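Local coordinates for 4-hydroxybenzoyl-CoA Thioesterase (Pseudomonas sp. CBS3, PDB 1LO7) that hydrolyses 4-hydroxybenzoyl-CoA to 4-hydroxybenzoate and CoA, the last step in the conversion of 4-chlorobenzoate to 4-hydroxybenzoate, at the interface of chains A and B. Coordinates in Å, arbitrary orientation; residue numbers count along the deposited sequence, not the author numbering. Chains: chain A/B, 4-hydroxybenzoyl-CoA Thioesterase.

The interface of chains A and B. Residues chain A 13, 16-17, 20; chain B 16-18.
B:Pro18 lies over one face of the A:Phe13 ring, with its CD 3.8 Å from the centroid, a CH-pi contact. B:Asp17 comes from the same side as B:Pro18, toward the CE2 corner of the ring. Its carboxylate oxygen OD2 is 3.5 Å from A:Phe13 CE2, and the carboxylate plane is turned 62° from the ring. The phenyl group reaches B:Pro18 because CG is anti to the backbone N (chi1 177°). Without the phenyl ring, as with an alanine here, one face of B:Pro18 would probably lose its cover and the B:Asp17 side chain its neighbour at CE2. The A:Asp17 carbonyl O lies against the opposite face of the pyrrolidine, with A:Cys16 CB 3.7 Å from B:Pro18 CG on the same side. The A:Phe13 carbonyl O is off the edge of the pyrrolidine, 3.4 Å from B:Pro18 CD. The pyrrolidine is thus wedged between the aromatic ring and the loop that follows the 3-10 helix 13-15. A:Gly20 borders the patch more loosely.

This is part of a two-fold interface between two hot dog fold subunits of the homotetramer, and the same contacts recur with the chains exchanged. A:Asp17 and B:Asp17 are active-site residues, so packing around this loop may help to hold the catalytic segment in place. Near the symmetry axis the carbonyl oxygens O of A:Cys16 and B:Cys16 come within 3.4 Å of each other. Beside them, the backbone O of A:Asp17 lies 3.3 Å from B:Pro18 CA.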
loop_
_atom_site.group_PDB
_atom_site.type_symbol
_atom_site.label_atom_id
_atom_site.label_comp_id
_atom_site.label_asym_id
_atom_site.label_seq_id
_atom_site.Cartn_x
_atom_site.Cartn_y
_atom_site.Cartn_z
ATOM N N PHE A 13 7.845 7.660 6.465
ATOM C CA PHE A 13 7.410 7.166 7.738
ATOM C C PHE A 13 6.377 6.047 7.586
ATOM O O PHE A 13 6.450 5.024 8.274
ATOM C CB PHE A 13 6.777 8.372 8.449
ATOM C CG PHE A 13 6.183 8.125 9.785
ATOM C CD1 PHE A 13 7.005 8.101 10.896
ATOM C CD2 PHE A 13 4.810 7.943 9.947
ATOM C CE1 PHE A 13 6.446 7.920 12.153
ATOM C CE2 PHE A 13 4.227 7.750 11.203
ATOM C CZ PHE A 13 5.072 7.740 12.313
ATOM N N CYS A 16 7.226 2.333 6.934
ATOM C CA CYS A 16 7.800 1.549 8.060
ATOM C C CYS A 16 6.734 0.928 8.932
ATOM O O CYS A 16 5.593 1.394 9.010
ATOM C CB CYS A 16 8.742 2.391 8.910
ATOM S SG CYS A 16 10.090 3.101 7.914
ATOM N N ASP A 17 7.139 -0.156 9.578
ATOM C CA ASP A 17 6.241 -0.900 10.463
ATOM C C ASP A 17 6.409 -0.492 11.925
ATOM O O ASP A 17 7.158 0.416 12.282
ATOM C CB ASP A 17 6.462 -2.417 10.260
ATOM C CG ASP A 17 7.836 -2.862 10.666
ATOM O OD1 ASP A 17 8.580 -2.224 11.389
ATOM O OD2 ASP A 17 8.131 -4.007 10.126
ATOM N N GLY A 20 9.736 -0.035 13.376
ATOM C CA GLY A 20 10.478 1.138 12.906
ATOM C C GLY A 20 11.360 1.017 11.655
ATOM O O GLY A 20 12.173 1.922 11.392
ATOM N N CYS B 16 0.142 -0.846 10.247
ATOM C CA CYS B 16 0.507 0.127 11.311
ATOM C C CYS B 16 1.833 0.800 11.045
ATOM O O CYS B 16 2.707 0.281 10.343
ATOM C CB CYS B 16 0.520 -0.523 12.688
ATOM S SG CYS B 16 -1.084 -1.284 13.086
ATOM N N ASP B 17 1.950 1.990 11.618
ATOM C CA ASP B 17 3.162 2.797 11.463
ATOM C C ASP B 17 4.124 2.617 12.636
ATOM O O ASP B 17 3.919 1.819 13.549
ATOM C CB ASP B 17 2.769 4.279 11.264
ATOM C CG ASP B 17 2.084 4.863 12.465
ATOM O OD1 ASP B 17 2.130 4.385 13.584
ATOM O OD2 ASP B 17 1.419 5.934 12.144
ATOM N N PRO B 18 5.219 3.379 12.592
ATOM C CA PRO B 18 6.189 3.288 13.670
ATOM C C PRO B 18 5.589 3.664 15.023
ATOM O O PRO B 18 6.096 3.246 16.043
ATOM C CB PRO B 18 7.301 4.270 13.271
ATOM C CG PRO B 18 7.268 4.253 11.750
ATOM C CD PRO B 18 5.786 4.153 11.451
#